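PDB 4MFI: Sn-glycerol-3-phosphate ABC transporter substrate-binding protein UspB, which probably captures glycerophosphocholine outside the cytoplasmic membrane of Mycobacterium tuberculosis and delivers it to an ABC importer. Local coordinates for residues Tyr78-Leu89 with Val98-Phe108. Sequence-based numbering, arbitrary orientation.
Sequences YDEVAQKFNAAL and VLLDDRWWFHF
Asp-79 OD1 is gripped by two donors from the segment 98-108. Trp-104 NE1 donates to Asp-79 OD1 at 2.8 Å along a nearly straight N-H, in the plane of the indole, and takes the anti lone pair. Arg-103 NH2 comes to the syn side of Asp-79 OD1, tilted out of the carboxylate plane, and closes a salt bridge at 3.0 Å. The same NH2 also binds Asp-101 OD2, so one guanidinium nitrogen sits between two carboxylates and probably offsets their mutual repulsion, while a water links Asp-79 OD2 to Arg-103 NH1. Asp-101, its CG turned between backbone N and carbonyl carbon (chi1 79°), uses OD1 to cap helix 104-110 through the amides of Arg-103 and Trp-104. Beyond this network, Arg-103 NH1 forms a salt bridge with Asp-392.

Next to the polar end, the methyl of Ala-82 presses on the indole face of Trp-104 as a CH-pi contact, CB lying 3.4 Å from the centroid of that residue's five-membered ring. Helix 78-88 packs here on strand 97-101 and on the helix that follows it, part of the alpha/beta domain of a periplasmic-binding-protein fold; the strand pairs with strands 39-43 and 307-310 in the sheet. Farther along, Phe-85, whose CG lies anti to its backbone N (chi1 -177°), directs a ring edge at the face of Phe-108 in a T-shaped pair with centroids 4.8 Å apart. Val-98 CG1 lies over a face of the Phe-85 ring.

Towards the start of the helix, Leu-99 CD2 meets the edge of the Tyr-78 ring at CE1 (3.5 Å), and Asp-101 CB touches CD2 of that ring. A water donates to Tyr-78 O and Leu-99 O and accepts from Asp-101 N, bridging helix and strand backbones.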
ATOM      1  N   TYR A  78       0.002 -12.235   2.801  1.00  9.89           N
ATOM      2  CA  TYR A  78      -1.386 -11.838   2.995  1.00  8.81           C
ATOM      3  C   TYR A  78      -2.359 -12.782   2.305  1.00  8.42           C
ATOM      4  O   TYR A  78      -3.462 -13.004   2.804  1.00 10.17           O
ATOM      5  CB  TYR A  78      -1.612 -10.406   2.509  1.00 10.16           C
ATOM      6  CG  TYR A  78      -0.788  -9.366   3.231  1.00 10.78           C
ATOM      7  CD1 TYR A  78      -0.582  -9.435   4.608  1.00 12.52           C
ATOM      8  CD2 TYR A  78      -0.219  -8.305   2.537  1.00 11.19           C
ATOM      9  CE1 TYR A  78       0.165  -8.475   5.267  1.00 13.79           C
ATOM     10  CE2 TYR A  78       0.529  -7.344   3.185  1.00 11.81           C
ATOM     11  CZ  TYR A  78       0.718  -7.430   4.551  1.00 13.81           C
ATOM     12  OH  TYR A  78       1.465  -6.472   5.204  1.00 15.97           O
ATOM     13  N   ASP A  79      -1.965 -13.319   1.151  1.00  9.36           N
ATOM     14  CA  ASP A  79      -2.821 -14.247   0.423  1.00 11.01           C
ATOM     15  C   ASP A  79      -3.080 -15.501   1.249  1.00 10.16           C
ATOM     16  O   ASP A  79      -4.205 -16.002   1.298  1.00 10.76           O
ATOM     17  CB  ASP A  79      -2.198 -14.633  -0.921  1.00 12.52           C
ATOM     18  CG  ASP A  79      -2.300 -13.530  -1.966  1.00 13.13           C
ATOM     19  OD1 ASP A  79      -3.308 -12.798  -1.982  1.00 11.70           O
ATOM     20  OD2 ASP A  79      -1.377 -13.417  -2.803  1.00 15.81           O
ATOM     21  N   GLU A  80      -2.041 -16.000   1.913  1.00  9.87           N
ATOM     22  CA  GLU A  80      -2.179 -17.203   2.725  1.00 10.77           C
ATOM     23  C   GLU A  80      -3.042 -16.958   3.959  1.00  9.75           C
ATOM     24  O   GLU A  80      -3.842 -17.818   4.341  1.00 11.38           O
ATOM     25  CB  GLU A  80      -0.809 -17.766   3.113  1.00 12.65           C
ATOM     26  CG  GLU A  80      -0.038 -18.333   1.933  1.00 15.91           C
ATOM     27  CD  GLU A  80       1.167 -19.145   2.358  1.00 19.64           C
ATOM     28  OE1 GLU A  80       1.422 -19.251   3.584  1.00 19.28           O
ATOM     29  OE2 GLU A  80       1.857 -19.676   1.459  1.00 24.09           O
ATOM     30  N   VAL A  81      -2.898 -15.789   4.580  1.00  9.95           N
ATOM     31  CA  VAL A  81      -3.748 -15.460   5.721  1.00  9.65           C
ATOM     32  C   VAL A  81      -5.208 -15.450   5.286  1.00  8.74           C
ATOM     33  O   VAL A  81      -6.076 -15.972   5.987  1.00 10.03           O
ATOM     34  CB  VAL A  81      -3.378 -14.105   6.345  1.00  9.92           C
ATOM     35  CG1 VAL A  81      -4.346 -13.748   7.466  1.00  9.50           C
ATOM     36  CG2 VAL A  81      -1.953 -14.147   6.873  1.00 12.73           C
ATOM     37  N   ALA A  82      -5.471 -14.868   4.120  1.00  9.05           N
ATOM     38  CA  ALA A  82      -6.831 -14.786   3.613  1.00  8.95           C
ATOM     39  C   ALA A  82      -7.445 -16.175   3.405  1.00  8.97           C
ATOM     40  O   ALA A  82      -8.611 -16.391   3.754  1.00  9.52           O
ATOM     41  CB  ALA A  82      -6.875 -13.973   2.334  1.00 10.96           C
ATOM     42  N   GLN A  83      -6.685 -17.113   2.834  1.00 10.43           N
ATOM     43  CA  GLN A  83      -7.210 -18.466   2.633  1.00 10.02           C
ATOM     44  C   GLN A  83      -7.452 -19.189   3.954  1.00 10.22           C
ATOM     45  O   GLN A  83      -8.436 -19.919   4.101  1.00 12.70           O
ATOM     46  CB  GLN A  83      -6.305 -19.301   1.728  1.00 12.16           C
ATOM     47  CG  GLN A  83      -6.156 -18.746   0.314  1.00 15.41           C
ATOM     48  CD  GLN A  83      -7.483 -18.528  -0.406  1.00 19.30           C
ATOM     49  OE1 GLN A  83      -8.503 -19.128  -0.067  1.00 22.92           O
ATOM     50  NE2 GLN A  83      -7.465 -17.674  -1.419  1.00 22.01           N
ATOM     51  N   LYS A  84      -6.558 -18.990   4.918  1.00 10.35           N
ATOM     52  CA  LYS A  84      -6.736 -19.622   6.218  1.00 10.51           C
ATOM     53  C   LYS A  84      -8.002 -19.079   6.884  1.00 10.28           C
ATOM     54  O   LYS A  84      -8.790 -19.843   7.457  1.00 11.03           O
ATOM     55  CB  LYS A  84      -5.505 -19.398   7.097  1.00 11.07           C
ATOM     56  CG  LYS A  84      -5.496 -20.222   8.377  1.00 13.30           C
ATOM     57  CD  LYS A  84      -4.315 -19.826   9.257  1.00 17.52           C
ATOM     58  CE  LYS A  84      -4.321 -20.559  10.590  1.00 21.44           C
ATOM     59  NZ  LYS A  84      -4.120 -22.024  10.418  1.00 25.00           N
ATOM     60  N   PHE A  85      -8.208 -17.767   6.777  1.00  9.97           N
ATOM     61  CA  PHE A  85      -9.418 -17.139   7.300  1.00 10.21           C
ATOM     62  C   PHE A  85     -10.659 -17.683   6.593  1.00 10.94           C
ATOM     63  O   PHE A  85     -11.636 -18.053   7.240  1.00 10.82           O
ATOM     64  CB  PHE A  85      -9.326 -15.616   7.153  1.00  9.42           C
ATOM     65  CG  PHE A  85     -10.498 -14.865   7.739  1.00  9.39           C
ATOM     66  CD1 PHE A  85     -11.003 -15.186   8.992  1.00 10.71           C
ATOM     67  CD2 PHE A  85     -11.070 -13.804   7.042  1.00 10.33           C
ATOM     68  CE1 PHE A  85     -12.073 -14.473   9.528  1.00 10.64           C
ATOM     69  CE2 PHE A  85     -12.130 -13.092   7.570  1.00 10.30           C
ATOM     70  CZ  PHE A  85     -12.639 -13.429   8.817  1.00 10.46           C
ATOM     71  N   ASN A  86     -10.622 -17.741   5.264  1.00 10.74           N
ATOM     72  CA  ASN A  86     -11.747 -18.265   4.503  1.00 12.17           C
ATOM     73  C   ASN A  86     -12.169 -19.656   4.985  1.00 11.61           C
ATOM     74  O   ASN A  86     -13.358 -19.931   5.177  1.00 12.95           O
ATOM     75  CB  ASN A  86     -11.402 -18.313   3.014  1.00 13.57           C
ATOM     76  CG  ASN A  86     -12.618 -18.506   2.152  1.00 16.89           C
ATOM     77  OD1 ASN A  86     -13.612 -17.790   2.296  1.00 16.89           O
ATOM     78  ND2 ASN A  86     -12.565 -19.488   1.268  1.00 20.75           N
ATOM     79  N   ALA A  87     -11.189 -20.528   5.197  1.00 11.76           N
ATOM     80  CA  ALA A  87     -11.486 -21.889   5.626  1.00 13.23           C
ATOM     81  C   ALA A  87     -12.066 -21.930   7.032  1.00 12.34           C
ATOM     82  O   ALA A  87     -12.921 -22.766   7.336  1.00 15.77           O
ATOM     83  CB  ALA A  87     -10.246 -22.756   5.537  1.00 13.62           C
ATOM     84  N   ALA A  88     -11.602 -21.028   7.892  1.00 12.30           N
ATOM     85  CA  ALA A  88     -12.040 -21.020   9.284  1.00 13.68           C
ATOM     86  C   ALA A  88     -13.490 -20.555   9.410  1.00 15.03           C
ATOM     87  O   ALA A  88     -14.164 -20.852  10.397  1.00 17.09           O
ATOM     88  CB  ALA A  88     -11.123 -20.142  10.118  1.00 14.90           C
ATOM     89  N   LEU A  89     -13.969 -19.838   8.397  1.00 14.34           N
ATOM     90  CA  LEU A  89     -15.304 -19.244   8.432  1.00 16.41           C
ATOM     91  C   LEU A  89     -16.462 -20.247   8.481  1.00 22.72           C
ATOM     92  O   LEU A  89     -17.581 -19.879   8.848  1.00 25.25           O
ATOM     93  CB  LEU A  89     -15.485 -18.263   7.272  1.00 17.22           C
ATOM     94  CG  LEU A  89     -14.820 -16.903   7.494  1.00 17.64           C
ATOM     95  CD1 LEU A  89     -14.730 -16.119   6.197  1.00 18.45           C
ATOM     96  CD2 LEU A  89     -15.582 -16.102   8.544  1.00 18.97           C
ATOM     97  N   VAL A  98      -7.579 -10.330  12.672  1.00  7.45           N
ATOM     98  CA  VAL A  98      -6.982 -10.894  11.465  1.00  7.95           C
ATOM     99  C   VAL A  98      -6.386  -9.814  10.564  1.00  6.97           C
ATOM    100  O   VAL A  98      -6.980  -8.749  10.362  1.00  7.34           O
ATOM    101  CB  VAL A  98      -7.986 -11.798  10.682  1.00  8.34           C
ATOM    102  CG1 VAL A  98      -9.206 -10.996  10.217  1.00  8.47           C
ATOM    103  CG2 VAL A  98      -7.303 -12.489   9.514  1.00 10.06           C
ATOM    104  N   LEU A  99      -5.196 -10.092  10.039  1.00  7.74           N
ATOM    105  CA  LEU A  99      -4.486  -9.167   9.164  1.00  8.23           C
ATOM    106  C   LEU A  99      -4.936  -9.344   7.706  1.00  7.32           C
ATOM    107  O   LEU A  99      -4.690 -10.387   7.092  1.00  9.48           O
ATOM    108  CB  LEU A  99      -2.984  -9.414   9.284  1.00 10.18           C
ATOM    109  CG  LEU A  99      -2.045  -8.475   8.527  1.00 10.55           C
ATOM    110  CD1 LEU A  99      -2.201  -7.052   9.052  1.00 11.57           C
ATOM    111  CD2 LEU A  99      -0.603  -8.932   8.669  1.00 14.76           C
ATOM    112  N   LEU A 100      -5.598  -8.326   7.159  1.00  7.05           N
ATOM    113  CA  LEU A 100      -6.142  -8.391   5.799  1.00  6.40           C
ATOM    114  C   LEU A 100      -5.568  -7.270   4.939  1.00  6.66           C
ATOM    115  O   LEU A 100      -5.518  -6.112   5.377  1.00  7.31           O
ATOM    116  CB  LEU A 100      -7.669  -8.289   5.835  1.00  7.19           C
ATOM    117  CG  LEU A 100      -8.387  -9.419   6.576  1.00  7.84           C
ATOM    118  CD1 LEU A 100      -9.889  -9.163   6.623  1.00  9.55           C
ATOM    119  CD2 LEU A 100      -8.096 -10.761   5.906  1.00  9.06           C
ATOM    120  N   ASP A 101      -5.138  -7.602   3.722  1.00  5.79           N
ATOM    121  CA  ASP A 101      -4.502  -6.585   2.879  1.00  5.51           C
ATOM    122  C   ASP A 101      -5.495  -5.665   2.172  1.00  5.73           C
ATOM    123  O   ASP A 101      -6.715  -5.754   2.381  1.00  6.31           O
ATOM    124  CB  ASP A 101      -3.424  -7.157   1.928  1.00  6.54           C
ATOM    125  CG  ASP A 101      -3.984  -7.841   0.681  1.00  7.44           C
ATOM    126  OD1 ASP A 101      -5.191  -7.777   0.391  1.00  7.82           O
ATOM    127  OD2 ASP A 101      -3.174  -8.433  -0.057  1.00 10.67           O
ATOM    128  N   ASP A 102      -4.955  -4.787   1.336  1.00  5.79           N
ATOM    129  CA  ASP A 102      -5.740  -3.762   0.653  1.00  5.03           C
ATOM    130  C   ASP A 102      -6.806  -4.290  -0.306  1.00  4.64           C
ATOM    131  O   ASP A 102      -7.721  -3.552  -0.663  1.00  5.81           O
ATOM    132  CB  ASP A 102      -4.821  -2.742  -0.050  1.00  5.67           C
ATOM    133  CG  ASP A 102      -3.869  -3.366  -1.071  1.00  7.38           C
ATOM    134  OD1 ASP A 102      -3.627  -4.588  -1.043  1.00  8.79           O
ATOM    135  OD2 ASP A 102      -3.322  -2.602  -1.902  1.00  7.67           O
ATOM    136  N   ARG A 103      -6.696  -5.557  -0.704  1.00  5.49           N
ATOM    137  CA  ARG A 103      -7.646  -6.168  -1.631  1.00  7.07           C
ATOM    138  C   ARG A 103      -8.565  -7.133  -0.901  1.00  6.87           C
ATOM    139  O   ARG A 103      -9.758  -7.221  -1.185  1.00  9.63           O
ATOM    140  CB  ARG A 103      -6.900  -6.923  -2.737  1.00  6.96           C
ATOM    141  CG  ARG A 103      -5.886  -6.076  -3.493  1.00  8.51           C
ATOM    142  CD  ARG A 103      -4.805  -6.934  -4.134  1.00  9.04           C
ATOM    143  NE  ARG A 103      -4.231  -7.863  -3.159  1.00  8.10           N
ATOM    144  CZ  ARG A 103      -3.788  -9.084  -3.442  1.00  7.83           C
ATOM    145  NH1 ARG A 103      -3.819  -9.543  -4.694  1.00  8.99           N
ATOM    146  NH2 ARG A 103      -3.314  -9.852  -2.466  1.00 10.36           N
ATOM    147  N   TRP A 104      -8.010  -7.864   0.053  1.00  6.30           N
ATOM    148  CA  TRP A 104      -8.785  -8.899   0.717  1.00  5.37           C
ATOM    149  C   TRP A 104      -9.808  -8.366   1.717  1.00  5.93           C
ATOM    150  O   TRP A 104     -10.840  -9.003   1.928  1.00  7.38           O
ATOM    151  CB  TRP A 104      -7.864  -9.904   1.401  1.00  6.85           C
ATOM    152  CG  TRP A 104      -7.250 -10.918   0.475  1.00  6.19           C
ATOM    153  CD1 TRP A 104      -5.943 -10.985   0.069  1.00  6.83           C
ATOM    154  CD2 TRP A 104      -7.918 -12.020  -0.151  1.00  6.95           C
ATOM    155  NE1 TRP A 104      -5.761 -12.063  -0.771  1.00  7.93           N
ATOM    156  CE2 TRP A 104      -6.956 -12.717  -0.916  1.00  7.17           C
ATOM    157  CE3 TRP A 104      -9.234 -12.491  -0.134  1.00  7.96           C
ATOM    158  CZ2 TRP A 104      -7.271 -13.854  -1.654  1.00  7.74           C
ATOM    159  CZ3 TRP A 104      -9.547 -13.623  -0.865  1.00  9.06           C
ATOM    160  CH2 TRP A 104      -8.570 -14.290  -1.621  1.00  8.68           C
ATOM    161  N   TRP A 105      -9.549  -7.220   2.341  1.00  6.05           N
ATOM    162  CA  TRP A 105     -10.488  -6.767   3.369  1.00  6.63           C
ATOM    163  C   TRP A 105     -11.889  -6.551   2.791  1.00  6.18           C
ATOM    164  O   TRP A 105     -12.878  -6.954   3.410  1.00  7.06           O
ATOM    165  CB  TRP A 105      -9.976  -5.541   4.147  1.00  5.95           C
ATOM    166  CG  TRP A 105     -10.185  -4.219   3.458  1.00  4.29           C
ATOM    167  CD1 TRP A 105      -9.249  -3.501   2.770  1.00  5.91           C
ATOM    168  CD2 TRP A 105     -11.398  -3.451   3.409  1.00  4.67           C
ATOM    169  NE1 TRP A 105      -9.805  -2.341   2.291  1.00  5.54           N
ATOM    170  CE2 TRP A 105     -11.123  -2.284   2.668  1.00  5.75           C
ATOM    171  CE3 TRP A 105     -12.691  -3.639   3.918  1.00  5.93           C
ATOM    172  CZ2 TRP A 105     -12.090  -1.311   2.413  1.00  5.98           C
ATOM    173  CZ3 TRP A 105     -13.659  -2.667   3.668  1.00  6.61           C
ATOM    174  CH2 TRP A 105     -13.350  -1.517   2.921  1.00  6.50           C
ATOM    175  N   PHE A 106     -11.979  -5.960   1.598  1.00  6.00           N
ATOM    176  CA  PHE A 106     -13.297  -5.682   1.023  1.00  5.42           C
ATOM    177  C   PHE A 106     -13.983  -6.973   0.599  1.00  6.21           C
ATOM    178  O   PHE A 106     -15.198  -7.106   0.738  1.00  7.21           O
ATOM    179  CB  PHE A 106     -13.221  -4.712  -0.156  1.00  7.42           C
ATOM    180  CG  PHE A 106     -14.566  -4.388  -0.759  1.00  7.62           C
ATOM    181  CD1 PHE A 106     -15.383  -3.426  -0.186  1.00  9.73           C
ATOM    182  CD2 PHE A 106     -15.012  -5.048  -1.898  1.00  8.85           C
ATOM    183  CE1 PHE A 106     -16.623  -3.123  -0.736  1.00  9.67           C
ATOM    184  CE2 PHE A 106     -16.252  -4.753  -2.448  1.00 10.53           C
ATOM    185  CZ  PHE A 106     -17.060  -3.790  -1.867  1.00 10.58           C
ATOM    186  N   HIS A 107     -13.209  -7.918   0.068  1.00  6.47           N
ATOM    187  CA  HIS A 107     -13.759  -9.223  -0.272  1.00  6.30           C
ATOM    188  C   HIS A 107     -14.518  -9.819   0.911  1.00  7.56           C
ATOM    189  O   HIS A 107     -15.654 -10.291   0.777  1.00  8.54           O
ATOM    190  CB  HIS A 107     -12.654 -10.173  -0.707  1.00  7.28           C
ATOM    191  CG  HIS A 107     -13.107 -11.586  -0.823  1.00  7.41           C
ATOM    192  ND1 HIS A 107     -13.781 -12.064  -1.928  1.00  9.66           N
ATOM    193  CD2 HIS A 107     -13.019 -12.623   0.045  1.00  8.21           C
ATOM    194  CE1 HIS A 107     -14.069 -13.338  -1.742  1.00 10.18           C
ATOM    195  NE2 HIS A 107     -13.624 -13.700  -0.550  1.00 10.39           N
ATOM    196  N   PHE A 108     -13.900  -9.780   2.084  1.00  7.60           N
ATOM    197  CA  PHE A 108     -14.555 -10.309   3.272  1.00  7.39           C
ATOM    198  C   PHE A 108     -15.655  -9.398   3.826  1.00  7.29           C
ATOM    199  O   PHE A 108     -16.694  -9.890   4.266  1.00  9.01           O
ATOM    200  CB  PHE A 108     -13.514 -10.652   4.339  1.00  6.94           C
ATOM    201  CG  PHE A 108     -12.654 -11.822   3.968  1.00  6.78           C
ATOM    202  CD1 PHE A 108     -13.207 -13.090   3.848  1.00  8.34           C
ATOM    203  CD2 PHE A 108     -11.298 -11.660   3.716  1.00  7.81           C
ATOM    204  CE1 PHE A 108     -12.422 -14.181   3.503  1.00  8.84           C
ATOM    205  CE2 PHE A 108     -10.503 -12.749   3.364  1.00  8.45           C
ATOM    206  CZ  PHE A 108     -11.069 -14.010   3.256  1.00  7.66           C
TER
HETATM  207  O   HOH W   1      -4.655 -10.721   4.117  1.00 11.70           O
HETATM  208  O   HOH W   2      -2.086 -11.906  -4.910  1.00 12.27           O
HETATM  209  O   HOH W   3     -14.631 -15.900   0.961  1.00 23.85           O